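Long-range contact in 2-hydroxychromene-2-carboxylate isomerase (PDB 2IMF), which catalyses the reversible, glutathione-dependent isomerisation of 2-hydroxychromene-2-carboxylate to trans-o-hydroxybenzylidenepyruvate in bacterial naphthalene breakdown: residues 10-22 with 66-78. Numbering follows the deposited sequence.
Sequences LSPFSYLANQRLS and DLQRWAQLYGIPL. With GSH (glutathione), chain E; TOM (4-(2-methoxyphenyl)-2-oxobut-3-enoic acid), chain F; PO4 (phosphate ion), chain D.
Helices 12-22 and 66-74 run side by side in the same direction, their axes 14° apart and 10.7 Å at closest approach, with Phe13 set against Leu67, Leu16 against Ala71 and Arg20 against Tyr74. Leu16 is the central knob, seated in the hole formed by Leu67, Trp70, Ala71 and Tyr74. With CG anti to the carbonyl carbon (chi1 -71°), its side chain tips toward helix 66-74, although the CA-CB bond does not point there; CD1 then presses on Trp70 CB at 3.5 Å, while CD2 lies on Tyr74 CD2.

Toward the active site, Leu67 CD2 makes a CH-pi contact with one face of Phe13, 3.5 Å from the ring centroid; glutathione CB1 covers the opposite face. The Phe13 ring is thus sandwiched between helix 66-74 and the cofactor, with the substrate analogue at its edge. Ser11, the inferred nucleophile, stands at the N-cap of helix 12-22, its OG 3.3 Å from the glutathione sulfur SG2.

At the far end Arg20 stretches out so that NH1 donates an almost straight bond (172°) in its guanidinium plane to Tyr74 OH, at 2.9 Å. NH1 and NH2 also hold a phosphate, probably from the crystallisation liquor, while NE pairs with Glu188; Tyr74 OH in turn meets Asn181, part of the glutathione site. A Schellman motif at Gly75 ends helix 66-74, and the chain beyond it lays Ile76 CD1 obliquely against the Tyr15 ring and brings Pro77 O to Tyr15 OH in a short 2.6 Å hydrogen bond.

Around this pair, helix 12-28 packs on strand 2-7 of the thioredoxin-like sheet and touches helices 99-115 and 184-198, whereas helix 57-74 faces the second subunit: Asp66 forms a salt bridge with Arg183 of that subunit, and Trp70 meets its Phe185.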
# COMPACT_ATOMS: atom_id res chain seq x y z
N LEU A 10 -1.46 9.43 -14.90
CA LEU A 10 -0.08 8.85 -14.78
C LEU A 10 -0.03 7.64 -13.89
O LEU A 10 0.96 6.92 -13.91
CB LEU A 10 0.96 9.86 -14.28
CG LEU A 10 0.82 10.35 -12.85
CD1 LEU A 10 1.41 9.35 -11.83
CD2 LEU A 10 1.59 11.62 -12.69
N SER A 11 -1.09 7.38 -13.11
CA SER A 11 -1.03 6.38 -12.03
C SER A 11 -1.55 5.01 -12.41
O SER A 11 -2.72 4.88 -12.67
CB SER A 11 -1.80 6.95 -10.85
OG SER A 11 -2.06 5.96 -9.83
N PRO A 12 -0.66 4.02 -12.40
CA PRO A 12 -1.13 2.67 -12.73
C PRO A 12 -2.03 2.08 -11.63
O PRO A 12 -2.87 1.26 -11.95
CB PRO A 12 0.18 1.85 -12.87
CG PRO A 12 1.17 2.59 -12.00
CD PRO A 12 0.81 4.09 -12.11
N PHE A 13 -1.85 2.46 -10.37
CA PHE A 13 -2.78 2.02 -9.35
C PHE A 13 -4.14 2.65 -9.57
O PHE A 13 -5.17 2.01 -9.27
CB PHE A 13 -2.17 2.35 -7.99
CG PHE A 13 -0.98 1.46 -7.66
CD1 PHE A 13 -1.16 0.12 -7.33
CD2 PHE A 13 0.28 1.97 -7.74
CE1 PHE A 13 -0.08 -0.70 -7.05
CE2 PHE A 13 1.42 1.15 -7.44
CZ PHE A 13 1.21 -0.17 -7.12
N SER A 14 -4.19 3.83 -10.17
CA SER A 14 -5.46 4.44 -10.53
C SER A 14 -6.16 3.75 -11.70
O SER A 14 -7.40 3.66 -11.74
CB SER A 14 -5.31 5.92 -10.83
OG SER A 14 -4.94 6.64 -9.66
N TYR A 15 -5.35 3.21 -12.65
CA TYR A 15 -5.86 2.46 -13.76
C TYR A 15 -6.55 1.25 -13.18
O TYR A 15 -7.70 0.92 -13.55
CB TYR A 15 -4.69 2.02 -14.62
CG TYR A 15 -5.01 0.90 -15.56
CD1 TYR A 15 -5.91 1.08 -16.62
CD2 TYR A 15 -4.32 -0.31 -15.45
CE1 TYR A 15 -6.13 0.01 -17.56
CE2 TYR A 15 -4.51 -1.35 -16.39
CZ TYR A 15 -5.46 -1.16 -17.40
OH TYR A 15 -5.73 -2.15 -18.34
N LEU A 16 -5.89 0.54 -12.25
CA LEU A 16 -6.49 -0.65 -11.63
C LEU A 16 -7.78 -0.26 -10.87
O LEU A 16 -8.84 -0.90 -10.99
CB LEU A 16 -5.54 -1.23 -10.62
CG LEU A 16 -4.30 -1.91 -11.25
CD1 LEU A 16 -3.31 -2.27 -10.16
CD2 LEU A 16 -4.72 -3.21 -12.05
N ALA A 17 -7.73 0.78 -10.04
CA ALA A 17 -8.92 1.23 -9.31
C ALA A 17 -10.05 1.61 -10.23
O ALA A 17 -11.22 1.28 -9.94
CB ALA A 17 -8.58 2.39 -8.35
N ASN A 18 -9.75 2.32 -11.32
CA ASN A 18 -10.83 2.66 -12.22
C ASN A 18 -11.46 1.44 -12.82
O ASN A 18 -12.68 1.47 -12.95
CB ASN A 18 -10.28 3.56 -13.33
CG ASN A 18 -11.34 3.97 -14.28
OD1 ASN A 18 -12.28 4.63 -13.88
ND2 ASN A 18 -11.26 3.47 -15.50
N GLN A 19 -10.68 0.43 -13.16
CA GLN A 19 -11.30 -0.80 -13.74
C GLN A 19 -12.28 -1.40 -12.72
O GLN A 19 -13.40 -1.79 -13.10
CB GLN A 19 -10.16 -1.83 -14.01
CG GLN A 19 -10.57 -3.33 -14.34
CD GLN A 19 -11.31 -3.44 -15.65
OE1 GLN A 19 -11.22 -2.58 -16.53
NE2 GLN A 19 -12.03 -4.54 -15.81
N ARG A 20 -11.88 -1.47 -11.45
CA ARG A 20 -12.71 -2.17 -10.47
C ARG A 20 -13.90 -1.30 -10.18
O ARG A 20 -15.03 -1.81 -10.12
CB ARG A 20 -11.89 -2.42 -9.22
CG ARG A 20 -12.66 -2.91 -7.99
CD ARG A 20 -11.67 -3.66 -7.21
NE ARG A 20 -12.18 -4.25 -5.95
CZ ARG A 20 -11.43 -5.02 -5.16
NH1 ARG A 20 -10.13 -5.27 -5.43
NH2 ARG A 20 -11.96 -5.44 -4.02
N LEU A 21 -13.75 0.02 -10.03
CA LEU A 21 -14.89 0.91 -9.83
C LEU A 21 -15.85 0.88 -10.99
O LEU A 21 -17.07 0.94 -10.76
CB LEU A 21 -14.46 2.34 -9.55
CG LEU A 21 -13.74 2.46 -8.21
CD1 LEU A 21 -12.91 3.79 -8.24
CD2 LEU A 21 -14.83 2.53 -7.08
N SER A 22 -15.36 0.82 -12.21
CA SER A 22 -16.26 0.79 -13.38
C SER A 22 -17.09 -0.45 -13.36
O SER A 22 -18.28 -0.33 -13.71
CB SER A 22 -15.47 0.88 -14.64
OG SER A 22 -15.11 2.23 -14.76
N ASP A 66 3.91 -6.16 -8.51
CA ASP A 66 2.62 -5.98 -7.84
C ASP A 66 1.57 -5.61 -8.85
O ASP A 66 0.44 -6.15 -8.86
CB ASP A 66 2.80 -4.86 -6.79
CG ASP A 66 1.62 -4.78 -5.85
OD1 ASP A 66 0.97 -5.79 -5.49
OD2 ASP A 66 1.19 -3.63 -5.56
N LEU A 67 1.90 -4.63 -9.71
CA LEU A 67 0.95 -4.21 -10.76
C LEU A 67 0.52 -5.35 -11.67
O LEU A 67 -0.65 -5.48 -11.96
CB LEU A 67 1.53 -3.05 -11.54
CG LEU A 67 1.60 -1.74 -10.72
CD1 LEU A 67 2.51 -0.73 -11.43
CD2 LEU A 67 0.21 -1.13 -10.48
N GLN A 68 1.48 -6.18 -12.08
CA GLN A 68 1.07 -7.35 -12.89
C GLN A 68 0.21 -8.36 -12.13
O GLN A 68 -0.70 -8.96 -12.67
CB GLN A 68 2.26 -8.06 -13.46
CG GLN A 68 2.97 -7.25 -14.52
CD GLN A 68 2.09 -6.78 -15.70
OE1 GLN A 68 1.35 -7.55 -16.30
NE2 GLN A 68 2.15 -5.50 -16.02
N ARG A 69 0.51 -8.51 -10.84
CA ARG A 69 -0.31 -9.42 -10.05
C ARG A 69 -1.73 -8.93 -10.01
O ARG A 69 -2.69 -9.67 -10.18
CB ARG A 69 0.25 -9.58 -8.61
CG ARG A 69 1.49 -10.41 -8.56
CD ARG A 69 2.23 -10.09 -7.23
NE ARG A 69 3.34 -11.05 -7.16
CZ ARG A 69 4.41 -10.86 -6.39
NH1 ARG A 69 4.46 -9.84 -5.54
NH2 ARG A 69 5.40 -11.75 -6.34
N TRP A 70 -1.97 -7.64 -9.81
CA TRP A 70 -3.32 -7.16 -9.80
C TRP A 70 -3.98 -7.18 -11.18
O TRP A 70 -5.18 -7.43 -11.25
CB TRP A 70 -3.33 -5.69 -9.30
CG TRP A 70 -3.15 -5.57 -7.79
CD1 TRP A 70 -1.98 -5.30 -7.14
CD2 TRP A 70 -4.13 -5.76 -6.80
NE1 TRP A 70 -2.19 -5.27 -5.79
CE2 TRP A 70 -3.51 -5.57 -5.54
CE3 TRP A 70 -5.49 -6.08 -6.84
CZ2 TRP A 70 -4.25 -5.68 -4.32
CZ3 TRP A 70 -6.20 -6.16 -5.66
CH2 TRP A 70 -5.57 -5.98 -4.42
N ALA A 71 -3.20 -6.90 -12.21
CA ALA A 71 -3.79 -6.91 -13.57
C ALA A 71 -4.26 -8.34 -13.84
O ALA A 71 -5.32 -8.52 -14.45
CB ALA A 71 -2.75 -6.51 -14.53
N GLN A 72 -3.48 -9.32 -13.42
CA GLN A 72 -3.89 -10.75 -13.62
C GLN A 72 -5.13 -11.07 -12.82
O GLN A 72 -6.05 -11.71 -13.35
CB GLN A 72 -2.80 -11.69 -13.17
CG GLN A 72 -1.56 -11.66 -14.01
CD GLN A 72 -1.69 -12.41 -15.33
OE1 GLN A 72 -1.50 -11.84 -16.41
NE2 GLN A 72 -2.02 -13.70 -15.25
N LEU A 73 -5.24 -10.59 -11.57
CA LEU A 73 -6.45 -10.80 -10.79
C LEU A 73 -7.63 -10.21 -11.46
O LEU A 73 -8.74 -10.75 -11.40
CB LEU A 73 -6.32 -10.25 -9.37
CG LEU A 73 -5.34 -10.98 -8.43
CD1 LEU A 73 -5.22 -10.19 -7.12
CD2 LEU A 73 -5.77 -12.45 -8.15
N TYR A 74 -7.45 -9.03 -12.06
CA TYR A 74 -8.57 -8.32 -12.67
C TYR A 74 -8.87 -8.77 -14.12
O TYR A 74 -9.91 -8.38 -14.66
CB TYR A 74 -8.28 -6.80 -12.67
CG TYR A 74 -8.37 -6.11 -11.31
CD1 TYR A 74 -8.57 -6.81 -10.10
CD2 TYR A 74 -8.26 -4.71 -11.24
CE1 TYR A 74 -8.67 -6.14 -8.90
CE2 TYR A 74 -8.34 -4.05 -10.05
CZ TYR A 74 -8.57 -4.77 -8.86
OH TYR A 74 -8.63 -4.11 -7.65
N GLY A 75 -7.99 -9.54 -14.71
CA GLY A 75 -8.15 -10.00 -16.10
C GLY A 75 -7.90 -8.96 -17.15
O GLY A 75 -8.53 -9.02 -18.23
N ILE A 76 -6.98 -8.02 -16.91
CA ILE A 76 -6.77 -6.94 -17.84
C ILE A 76 -5.27 -6.81 -18.11
O ILE A 76 -4.46 -7.20 -17.28
CB ILE A 76 -7.34 -5.60 -17.27
CG1 ILE A 76 -6.60 -5.13 -15.99
CG2 ILE A 76 -8.80 -5.71 -17.01
CD1 ILE A 76 -7.18 -3.85 -15.39
N PRO A 77 -4.85 -6.23 -19.26
CA PRO A 77 -3.45 -5.96 -19.53
C PRO A 77 -3.01 -4.77 -18.70
O PRO A 77 -3.82 -3.91 -18.34
CB PRO A 77 -3.46 -5.55 -21.03
CG PRO A 77 -4.78 -5.07 -21.29
CD PRO A 77 -5.71 -5.88 -20.42
N LEU A 78 -1.73 -4.67 -18.51
CA LEU A 78 -1.19 -3.44 -17.93
C LEU A 78 0.15 -3.31 -18.56
O LEU A 78 1.09 -4.15 -18.39
CB LEU A 78 -1.09 -3.56 -16.39
CG LEU A 78 -0.75 -2.24 -15.65
CD1 LEU A 78 -1.36 -2.37 -14.23
CD2 LEU A 78 0.74 -1.88 -15.62
N1 GSH E . -0.83 0.37 -2.26
CA1 GSH E . -1.37 1.19 -3.30
C1 GSH E . -2.40 0.57 -4.17
O11 GSH E . -3.10 1.27 -4.90
O12 GSH E . -2.25 -0.68 -4.17
CB1 GSH E . -0.41 2.27 -3.79
CG1 GSH E . -1.01 3.51 -4.44
CD1 GSH E . 0.08 4.46 -4.86
OE1 GSH E . 1.35 4.15 -4.63
N2 GSH E . -0.23 5.58 -5.48
CA2 GSH E . 0.73 6.64 -5.77
C2 GSH E . 0.66 7.78 -4.85
O2 GSH E . -0.56 8.27 -4.52
CB2 GSH E . 0.44 7.15 -7.22
SG2 GSH E . 0.91 5.93 -8.50
N3 GSH E . 1.74 8.27 -4.32
CA3 GSH E . 1.62 9.25 -3.24
C3 GSH E . 2.25 8.67 -1.99
O31 GSH E . 2.21 9.36 -0.95
O32 GSH E . 2.85 7.55 -2.05
O8 TOM F . 5.70 7.05 -8.07
C9 TOM F . 4.75 7.82 -8.22
C10 TOM F . 4.83 9.25 -8.08
O11 TOM F . 4.90 9.67 -6.90
O10 TOM F . 4.73 9.98 -9.09
C8 TOM F . 3.35 7.34 -8.47
C7 TOM F . 2.97 6.09 -8.56
C1 TOM F . 3.59 5.07 -9.50
C6 TOM F . 3.78 3.82 -8.95
C5 TOM F . 4.37 2.82 -9.71
C4 TOM F . 4.68 3.09 -11.06
C3 TOM F . 4.48 4.33 -11.62
C2 TOM F . 3.91 5.33 -10.81
O2 TOM F . 3.64 6.57 -11.27
C11 TOM F . 3.73 6.67 -12.69
P PO4 D . -9.08 -7.61 -2.73
O1 PO4 D . -8.47 -8.97 -2.33
O2 PO4 D . -10.59 -7.65 -2.47
O3 PO4 D . -8.30 -6.46 -2.14
O4 PO4 D . -8.82 -7.64 -4.20